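Local coordinates for protein terminal oxygenase component of carbazole (Janthinobacterium sp., PDB 7BUG) that catalyses, as the terminal oxygenase of carbazole 1,9a-dioxygenase, the angular dioxygenation of carbazole to an unstable cis-hydrodiol that becomes 2'-aminobiphenyl-2,3-diol, at residues V193-L198 with K322-E327; H294-T299 with W335-M340; G50-V55 with G73-V78. All coordinates share one frame; numbering follows the deposited sequence.

Contact 1: residues V193-L198 with K322-E327; sequences VKDNDL and KPMALE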
loop_
_atom_site.group_PDB
_atom_site.type_symbol
_atom_site.label_atom_id
_atom_site.label_comp_id
_atom_site.label_asym_id
_atom_site.label_seq_id
_atom_site.Cartn_x
_atom_site.Cartn_y
_atom_site.Cartn_z
ATOM N N VAL A 193 -11.898 37.522 -1.141
ATOM C CA VAL A 193 -12.724 38.180 -2.183
ATOM C C VAL A 193 -13.711 39.130 -1.454
ATOM O O VAL A 193 -13.885 40.281 -1.911
ATOM C CB VAL A 193 -13.416 37.115 -3.058
ATOM C CG1 VAL A 193 -14.466 37.705 -3.968
ATOM C CG2 VAL A 193 -12.413 36.302 -3.890
ATOM N N LYS A 194 -14.253 38.713 -0.310
ATOM C CA LYS A 194 -15.230 39.545 0.457
ATOM C C LYS A 194 -14.490 40.661 1.207
ATOM O O LYS A 194 -14.799 41.819 0.978
ATOM C CB LYS A 194 -16.044 38.704 1.450
ATOM C CG LYS A 194 -16.488 37.331 0.959
ATOM C CD LYS A 194 -17.406 36.602 1.936
ATOM C CE LYS A 194 -17.784 35.208 1.471
ATOM N NZ LYS A 194 -18.690 35.249 0.297
ATOM N N ASP A 195 -13.565 40.311 2.096
ATOM C CA ASP A 195 -12.906 41.262 3.020
ATOM C C ASP A 195 -11.897 42.159 2.303
ATOM O O ASP A 195 -11.543 43.188 2.925
ATOM C CB ASP A 195 -12.204 40.561 4.167
ATOM C CG ASP A 195 -13.148 39.916 5.160
ATOM O OD1 ASP A 195 -14.363 39.967 4.915
ATOM O OD2 ASP A 195 -12.637 39.329 6.141
ATOM N N ASN A 196 -11.378 41.779 1.121
ATOM C CA ASN A 196 -10.461 42.677 0.358
ATOM C C ASN A 196 -11.168 43.213 -0.881
ATOM O O ASN A 196 -10.517 43.881 -1.675
ATOM C CB ASN A 196 -9.112 42.043 -0.029
ATOM C CG ASN A 196 -8.062 43.102 -0.289
ATOM O OD1 ASN A 196 -8.010 44.097 0.455
ATOM N ND2 ASN A 196 -7.222 42.892 -1.308
ATOM N N ASP A 197 -12.466 42.957 -1.044
ATOM C CA ASP A 197 -13.288 43.739 -1.990
ATOM C C ASP A 197 -12.865 43.484 -3.439
ATOM O O ASP A 197 -12.966 44.422 -4.253
ATOM C CB ASP A 197 -13.140 45.230 -1.669
ATOM C CG ASP A 197 -14.451 45.963 -1.785
ATOM O OD1 ASP A 197 -15.398 45.498 -1.139
ATOM O OD2 ASP A 197 -14.512 46.953 -2.550
ATOM N N LEU A 198 -12.455 42.258 -3.788
ATOM C CA LEU A 198 -11.916 41.987 -5.147
ATOM C C LEU A 198 -13.042 41.891 -6.173
ATOM O O LEU A 198 -14.062 41.254 -5.898
ATOM C CB LEU A 198 -11.126 40.673 -5.131
ATOM C CG LEU A 198 -9.994 40.582 -4.116
ATOM C CD1 LEU A 198 -9.254 39.249 -4.239
ATOM C CD2 LEU A 198 -9.013 41.731 -4.307
ATOM N N LYS A 322 -1.020 36.652 4.608
ATOM C CA LYS A 322 -0.774 35.206 4.790
ATOM C C LYS A 322 -2.079 34.514 5.191
ATOM O O LYS A 322 -2.499 33.557 4.544
ATOM C CB LYS A 322 0.389 34.941 5.735
ATOM C CG LYS A 322 0.594 33.462 6.031
ATOM C CD LYS A 322 1.874 33.207 6.771
ATOM C CE LYS A 322 1.965 31.787 7.285
ATOM N NZ LYS A 322 3.012 31.668 8.330
ATOM N N PRO A 323 -2.779 34.907 6.283
ATOM C CA PRO A 323 -3.979 34.165 6.676
ATOM C C PRO A 323 -5.135 34.366 5.690
ATOM O O PRO A 323 -5.885 33.412 5.484
ATOM C CB PRO A 323 -4.294 34.686 8.099
ATOM C CG PRO A 323 -3.637 36.028 8.159
ATOM C CD PRO A 323 -2.404 35.928 7.269
ATOM N N MET A 324 -5.302 35.545 5.104
ATOM C CA MET A 324 -6.501 35.852 4.290
ATOM C C MET A 324 -6.343 35.275 2.877
ATOM O O MET A 324 -7.334 34.832 2.285
ATOM C CB MET A 324 -6.731 37.348 4.178
ATOM C CG MET A 324 -8.116 37.676 3.741
ATOM S SD MET A 324 -8.342 39.483 3.731
ATOM C CE MET A 324 -9.645 39.667 2.535
ATOM N N ALA A 325 -5.132 35.344 2.332
ATOM C CA ALA A 325 -4.870 35.074 0.899
ATOM C C ALA A 325 -4.121 33.738 0.774
ATOM O O ALA A 325 -4.691 32.808 0.148
ATOM C CB ALA A 325 -4.076 36.229 0.319
ATOM N N LEU A 326 -2.874 33.664 1.269
ATOM C CA LEU A 326 -2.045 32.435 1.118
ATOM C C LEU A 326 -2.785 31.247 1.715
ATOM O O LEU A 326 -2.747 30.166 1.132
ATOM C CB LEU A 326 -0.658 32.585 1.723
ATOM C CG LEU A 326 0.225 33.637 1.038
ATOM C CD1 LEU A 326 1.676 33.453 1.486
ATOM C CD2 LEU A 326 0.096 33.580 -0.468
ATOM N N GLU A 327 -3.514 31.453 2.812
ATOM C CA GLU A 327 -4.302 30.347 3.407
ATOM C C GLU A 327 -5.750 30.458 2.954
ATOM O O GLU A 327 -6.225 29.557 2.262
ATOM C CB GLU A 327 -4.112 30.371 4.920
ATOM C CG GLU A 327 -2.734 29.935 5.319
ATOM C CD GLU A 327 -2.282 30.261 6.733
ATOM O OE1 GLU A 327 -3.081 30.826 7.495
ATOM O OE2 GLU A 327 -1.134 29.961 7.069
#

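Contact 2: residues H294-T299 with W335-M340; sequences HYYFQT and WAREAM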
loop_
_atom_site.group_PDB
_atom_site.type_symbol
_atom_site.label_atom_id
_atom_site.label_comp_id
_atom_site.label_asym_id
_atom_site.label_seq_id
_atom_site.Cartn_x
_atom_site.Cartn_y
_atom_site.Cartn_z
ATOM N N HIS A 294 4.168 17.392 -4.023
ATOM C CA HIS A 294 4.872 18.638 -4.389
ATOM C C HIS A 294 5.047 19.496 -3.153
ATOM O O HIS A 294 4.226 19.478 -2.224
ATOM C CB HIS A 294 4.240 19.393 -5.548
ATOM C CG HIS A 294 2.894 19.967 -5.295
ATOM N ND1 HIS A 294 1.735 19.164 -5.380
ATOM C CD2 HIS A 294 2.471 21.223 -5.052
ATOM C CE1 HIS A 294 0.698 19.925 -5.127
ATOM N NE2 HIS A 294 1.081 21.164 -4.919
ATOM N N TYR A 295 6.046 20.357 -3.208
ATOM C CA TYR A 295 6.058 21.556 -2.337
ATOM C C TYR A 295 5.228 22.655 -2.999
ATOM O O TYR A 295 5.366 22.946 -4.175
ATOM C CB TYR A 295 7.440 22.161 -2.122
ATOM C CG TYR A 295 8.415 21.367 -1.331
ATOM C CD1 TYR A 295 8.243 21.299 0.039
ATOM C CD2 TYR A 295 9.511 20.728 -1.909
ATOM C CE1 TYR A 295 9.108 20.576 0.815
ATOM C CE2 TYR A 295 10.389 19.994 -1.135
ATOM C CZ TYR A 295 10.201 19.961 0.240
ATOM O OH TYR A 295 11.013 19.258 1.090
ATOM N N TYR A 296 4.302 23.237 -2.264
ATOM C CA TYR A 296 3.534 24.416 -2.704
ATOM C C TYR A 296 4.219 25.602 -2.054
ATOM O O TYR A 296 4.039 25.897 -0.824
ATOM C CB TYR A 296 2.060 24.240 -2.344
ATOM C CG TYR A 296 1.217 25.431 -2.694
ATOM C CD1 TYR A 296 1.390 26.165 -3.853
ATOM C CD2 TYR A 296 0.117 25.769 -1.903
ATOM C CE1 TYR A 296 0.581 27.235 -4.181
ATOM C CE2 TYR A 296 -0.734 26.797 -2.252
ATOM C CZ TYR A 296 -0.500 27.571 -3.372
ATOM O OH TYR A 296 -1.283 28.666 -3.726
ATOM N N PHE A 297 5.124 26.202 -2.817
ATOM C CA PHE A 297 6.069 27.195 -2.304
ATOM C C PHE A 297 5.536 28.564 -2.710
ATOM O O PHE A 297 5.634 28.967 -3.881
ATOM C CB PHE A 297 7.487 26.893 -2.809
ATOM C CG PHE A 297 8.565 27.735 -2.167
ATOM C CD1 PHE A 297 8.890 28.996 -2.607
ATOM C CD2 PHE A 297 9.324 27.196 -1.166
ATOM C CE1 PHE A 297 9.910 29.715 -2.001
ATOM C CE2 PHE A 297 10.349 27.899 -0.535
ATOM C CZ PHE A 297 10.641 29.165 -0.979
ATOM N N GLN A 298 4.840 29.216 -1.770
ATOM C CA GLN A 298 4.022 30.400 -2.081
ATOM C C GLN A 298 4.813 31.644 -1.626
ATOM O O GLN A 298 5.371 31.596 -0.479
ATOM C CB GLN A 298 2.742 30.397 -1.243
ATOM C CG GLN A 298 1.668 29.424 -1.652
ATOM C CD GLN A 298 0.582 29.447 -0.581
ATOM O OE1 GLN A 298 0.854 29.210 0.593
ATOM N NE2 GLN A 298 -0.615 29.831 -0.985
ATOM N N THR A 299 4.897 32.677 -2.457
ATOM C CA THR A 299 5.541 33.955 -2.086
ATOM C C THR A 299 4.671 35.124 -2.532
ATOM O O THR A 299 3.948 35.006 -3.506
ATOM C CB THR A 299 6.953 34.136 -2.671
ATOM O OG1 THR A 299 6.855 34.375 -4.070
ATOM C CG2 THR A 299 7.862 32.946 -2.408
ATOM N N TRP A 335 -7.351 21.490 -2.144
ATOM C CA TRP A 335 -8.247 20.312 -2.252
ATOM C C TRP A 335 -8.669 20.124 -3.732
ATOM O O TRP A 335 -8.919 18.978 -4.134
ATOM C CB TRP A 335 -9.364 20.339 -1.199
ATOM C CG TRP A 335 -10.340 21.442 -1.324
ATOM C CD1 TRP A 335 -10.402 22.570 -0.545
ATOM C CD2 TRP A 335 -11.440 21.505 -2.243
ATOM N NE1 TRP A 335 -11.437 23.353 -0.968
ATOM C CE2 TRP A 335 -12.099 22.727 -1.990
ATOM C CE3 TRP A 335 -11.954 20.649 -3.229
ATOM C CZ2 TRP A 335 -13.232 23.107 -2.706
ATOM C CZ3 TRP A 335 -13.082 21.027 -3.924
ATOM C CH2 TRP A 335 -13.718 22.230 -3.643
ATOM N N ALA A 336 -8.686 21.165 -4.565
ATOM C CA ALA A 336 -8.911 21.011 -6.023
ATOM C C ALA A 336 -7.819 20.099 -6.606
ATOM O O ALA A 336 -8.132 19.181 -7.377
ATOM C CB ALA A 336 -8.939 22.317 -6.747
ATOM N N ARG A 337 -6.557 20.383 -6.292
ATOM C CA ARG A 337 -5.442 19.528 -6.812
ATOM C C ARG A 337 -5.661 18.080 -6.378
ATOM O O ARG A 337 -5.496 17.168 -7.208
ATOM C CB ARG A 337 -4.092 20.001 -6.261
ATOM C CG ARG A 337 -3.708 21.371 -6.761
ATOM C CD ARG A 337 -2.530 21.861 -5.976
ATOM N NE ARG A 337 -2.456 23.275 -6.146
ATOM C CZ ARG A 337 -1.692 24.040 -5.409
ATOM N NH1 ARG A 337 -0.790 23.511 -4.599
ATOM N NH2 ARG A 337 -1.802 25.333 -5.530
ATOM N N GLU A 338 -5.948 17.869 -5.122
ATOM C CA GLU A 338 -6.149 16.547 -4.515
ATOM C C GLU A 338 -7.285 15.839 -5.274
ATOM O O GLU A 338 -7.196 14.618 -5.464
ATOM C CB GLU A 338 -6.414 16.670 -3.010
ATOM C CG GLU A 338 -5.202 17.145 -2.198
ATOM C CD GLU A 338 -5.520 17.452 -0.734
ATOM O OE1 GLU A 338 -6.697 17.734 -0.426
ATOM O OE2 GLU A 338 -4.614 17.416 0.086
ATOM N N ALA A 339 -8.300 16.573 -5.695
ATOM C CA ALA A 339 -9.468 15.980 -6.371
ATOM C C ALA A 339 -9.112 15.466 -7.776
ATOM O O ALA A 339 -9.880 14.633 -8.321
ATOM C CB ALA A 339 -10.619 16.951 -6.438
ATOM N N MET A 340 -8.017 15.957 -8.382
ATOM C CA MET A 340 -7.633 15.540 -9.742
ATOM C C MET A 340 -6.743 14.274 -9.696
ATOM O O MET A 340 -6.477 13.678 -10.744
ATOM C CB MET A 340 -6.906 16.655 -10.495
ATOM C CG MET A 340 -7.895 17.605 -11.154
ATOM S SD MET A 340 -7.127 18.784 -12.330
ATOM C CE MET A 340 -6.304 19.629 -10.965
HETATM O O HOH W 1 -2.810 27.965 -6.753
#

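Contact 3: residues G50-V55 with G73-V78; sequences GENLLV and GVQLSV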
loop_
_atom_site.group_PDB
_atom_site.type_symbol
_atom_site.label_atom_id
_atom_site.label_comp_id
_atom_site.label_asym_id
_atom_site.label_seq_id
_atom_site.Cartn_x
_atom_site.Cartn_y
_atom_site.Cartn_z
ATOM N N GLY A 50 12.429 13.335 -6.521
ATOM C CA GLY A 50 12.549 11.943 -6.074
ATOM C C GLY A 50 13.832 11.615 -5.383
ATOM O O GLY A 50 13.990 10.475 -4.841
ATOM N N GLU A 51 14.762 12.560 -5.306
ATOM C CA GLU A 51 16.088 12.333 -4.715
ATOM C C GLU A 51 16.138 12.935 -3.293
ATOM O O GLU A 51 15.776 14.126 -3.080
ATOM C CB GLU A 51 17.185 13.053 -5.513
ATOM C CG GLU A 51 17.215 12.690 -6.990
ATOM C CD GLU A 51 18.416 13.153 -7.781
ATOM O OE1 GLU A 51 19.438 13.462 -7.162
ATOM O OE2 GLU A 51 18.334 13.138 -9.027
ATOM N N ASN A 52 16.668 12.139 -2.370
ATOM C CA ASN A 52 16.838 12.605 -0.971
ATOM C C ASN A 52 18.129 13.428 -0.935
ATOM O O ASN A 52 19.188 12.908 -1.355
ATOM C CB ASN A 52 16.965 11.472 0.062
ATOM C CG ASN A 52 15.660 10.711 0.212
ATOM O OD1 ASN A 52 14.617 11.339 0.402
ATOM N ND2 ASN A 52 15.711 9.404 0.076
ATOM N N LEU A 53 18.035 14.649 -0.422
ATOM C CA LEU A 53 19.157 15.581 -0.346
ATOM C C LEU A 53 19.353 16.072 1.082
ATOM O O LEU A 53 18.383 16.141 1.902
ATOM C CB LEU A 53 18.861 16.795 -1.217
ATOM C CG LEU A 53 18.525 16.520 -2.688
ATOM C CD1 LEU A 53 18.250 17.797 -3.449
ATOM C CD2 LEU A 53 19.585 15.682 -3.369
ATOM N N LEU A 54 20.589 16.459 1.347
ATOM C CA LEU A 54 20.958 17.116 2.614
ATOM C C LEU A 54 21.451 18.511 2.277
ATOM O O LEU A 54 22.236 18.661 1.312
ATOM C CB LEU A 54 22.102 16.388 3.298
ATOM C CG LEU A 54 21.749 15.394 4.380
ATOM C CD1 LEU A 54 23.052 14.838 4.917
ATOM C CD2 LEU A 54 20.939 16.032 5.517
ATOM N N VAL A 55 20.969 19.483 3.009
ATOM C CA VAL A 55 21.431 20.893 2.879
ATOM C C VAL A 55 22.026 21.290 4.217
ATOM O O VAL A 55 21.430 21.048 5.258
ATOM C CB VAL A 55 20.318 21.840 2.438
ATOM C CG1 VAL A 55 20.843 23.244 2.311
ATOM C CG2 VAL A 55 19.680 21.385 1.141
ATOM N N GLY A 73 24.318 2.743 0.882
ATOM C CA GLY A 73 23.132 3.477 0.414
ATOM C C GLY A 73 22.170 3.906 1.491
ATOM O O GLY A 73 21.001 4.151 1.190
ATOM N N VAL A 74 22.655 4.031 2.703
ATOM C CA VAL A 74 21.826 4.578 3.798
ATOM C C VAL A 74 21.691 6.093 3.649
ATOM O O VAL A 74 22.558 6.758 3.113
ATOM C CB VAL A 74 22.368 4.199 5.175
ATOM C CG1 VAL A 74 22.450 2.691 5.380
ATOM C CG2 VAL A 74 23.703 4.889 5.485
ATOM N N GLN A 75 20.625 6.661 4.184
ATOM C CA GLN A 75 20.557 8.136 4.391
ATOM C C GLN A 75 21.519 8.495 5.536
ATOM O O GLN A 75 21.386 7.998 6.663
ATOM C CB GLN A 75 19.129 8.559 4.668
ATOM C CG GLN A 75 18.325 8.657 3.376
ATOM C CD GLN A 75 16.885 9.044 3.647
ATOM O OE1 GLN A 75 15.985 8.171 3.713
ATOM N NE2 GLN A 75 16.630 10.334 3.815
ATOM N N LEU A 76 22.447 9.390 5.268
ATOM C CA LEU A 76 23.331 9.915 6.325
ATOM C C LEU A 76 22.459 10.616 7.373
ATOM O O LEU A 76 22.853 10.639 8.551
ATOM C CB LEU A 76 24.365 10.862 5.721
ATOM C CG LEU A 76 25.517 10.159 5.019
ATOM C CD1 LEU A 76 25.070 9.851 3.639
ATOM C CD2 LEU A 76 26.752 11.024 5.066
ATOM N N SER A 77 21.322 11.173 6.979
ATOM C CA SER A 77 20.447 11.962 7.885
ATOM C C SER A 77 19.805 11.112 8.977
ATOM O O SER A 77 19.248 11.697 9.937
ATOM C CB SER A 77 19.415 12.672 7.101
ATOM O OG SER A 77 18.589 11.783 6.369
ATOM N N VAL A 78 19.843 9.796 8.875
ATOM C CA VAL A 78 19.317 8.921 9.965
ATOM C C VAL A 78 20.047 9.236 11.268
ATOM O O VAL A 78 19.422 9.234 12.342
ATOM C CB VAL A 78 19.452 7.448 9.589
ATOM C CG1 VAL A 78 19.165 6.553 10.781
ATOM C CG2 VAL A 78 18.557 7.097 8.413
#

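Contact 1: residues V193-L198 with K322-E327
Met324 alone reaches across from the end of helix 307-327, its methyl end meeting the CB atoms of Asp195 and Asn196, close to the backbone N of Asn196, at the end of helix 191-195. Its methyl CE lies 3.5 Å from Asn196 CB, and SD packs 4.0 Å from Asp195 CB; the modelled approach of CE to Asp195 CB is too short to trust. With CG anti to the backbone N (chi1 -162°) and the chain extended from there, Met324 spans the gap: the CA atoms of Asp195 and Met324, the closest pair between the two segments, are 8.5 Å apart. A long, unbranched, apolar side chain suits that distance. Leu192 of helix 191-195 also touches Met324. Further out, the target is fixed by a Schellman motif: Leu198 N bonds Val193 O at 3.1 Å, and Asp197, with positive phi, is the C-prime residue. The amide of buried Asn196 is hydrogen-bonded by Lys256 and Asn277, through OD1 and ND2 respectively, leaving its CB for the methionine. On the other helix, Pro323 lacks an N-H and a pi-type turn closes with Glu327 N to Lys322 O at 2.9 Å. No hydrogen bond or charge pair crosses the contact, so it probably rests on dispersion and on the removal of apolar surface from water.

Contact 2: residues H294-T299 with W335-M340
Arg337 thrusts its guanidinium edge-on into the face of Tyr296, the two planes standing 89° apart. This is a cation-pi contact: CZ of Arg337 sits 4.0 Å from the centroid of the Tyr296 ring and only 6° off its normal. NH2 of Arg337 is nearest CE1 of Tyr296 at 3.3 Å, and NH1 of Arg337 lies 3.4 Å from CG of Tyr296. CG of Gln298 backs the opposite face, so the phenol is sandwiched. His294 meets the same arginine differently, ring and guanidinium being 49° apart; NH1 of Arg337 comes in the plane of the imidazole and gives NE2 of His294 a weak, bent hydrogen bond of 3.0 Å. Tyr296 OH is held by Glu284, and a water weakly links Tyr296 OH to Arg337 NH2. Arginine suits this place: with CG anti to the carbonyl carbon and the chain extended from CG to NE, it carries in a flat cation that can meet a ring face and still donate N-H. Its side chain comes about 4 Å from that of the iron ligand Asp333. Strand 293-303, flanked by strands 158-167 and 281-288, thereby meets helix 331-344; Ala174 and Asn177 of helix 171-179 also touch Arg337, while Trp91 of a neighbouring subunit packs on Ala336 and Ala339.

Contact 3: residues G50-V55 with G73-V78
Asn52 and Gln75 stack their amides in the Rieske domain, where strand 51-58 meets the cluster-binding loop running on from Gly73. Asn52 can be followed outward: its CB lies 3.9 Å from NE2 of Gln75, its CG 3.8 Å from the same NE2, its OD1 4.1 Å from it, and its ND2 3.8 Å from CD of Gln75. The two planes are 1° apart, so the amides lie face on face with no hydrogen bond between them, and each amide finds its hydrogen bonds elsewhere. ND2 of Asn52 bonds a tetraethylene glycol, probably from the crystallisation liquor. NE2 of Gln75 bonds Asp67, whose OD2 also takes Ser77 OG, so one carboxylate gathers two side chains of the loop, while the backbone of Asp67 is hydrogen-bonded to that of Asn52. Two residues on, Leu54 points the same way and supplies the apolar part, with CD1 4.3 Å from Leu76 CB. An apolar leucine suits position 76, about 4 Å from the side chains of the cluster ligands Cys69 and Cys90; Val74 touches the cluster itself. A small serine lets the strand come near. With OG between the backbone N and the carbonyl carbon (chi1 60°), Ser77 leaves its CB 4.0 Å from CD2 of Leu54.

From the N terminus, contact 3 comes first and is the most local: only 17 residues, including the hairpin partner 61-66, separate its segments, and it closes within the Rieske domain before the others open. Contacts 1 and 2 belong to the ring-hydroxylase part and cross, in the order 193-198, 294-299, 322-327, 335-340. Contact 1 ties helix 191-195 to helix 307-327; contact 2 joins strand 293-303 to helix 331-344. They touch where Gln298 NE2 probably bonds Leu326 O. The centres of contacts 1 and 3 are about 38 Å apart, on opposite sides of the chain's centre, whereas Val74 and Val78 of contact 3 pack on Met340 and Trp335 of a neighbouring subunit, in its copy of segment 335-340.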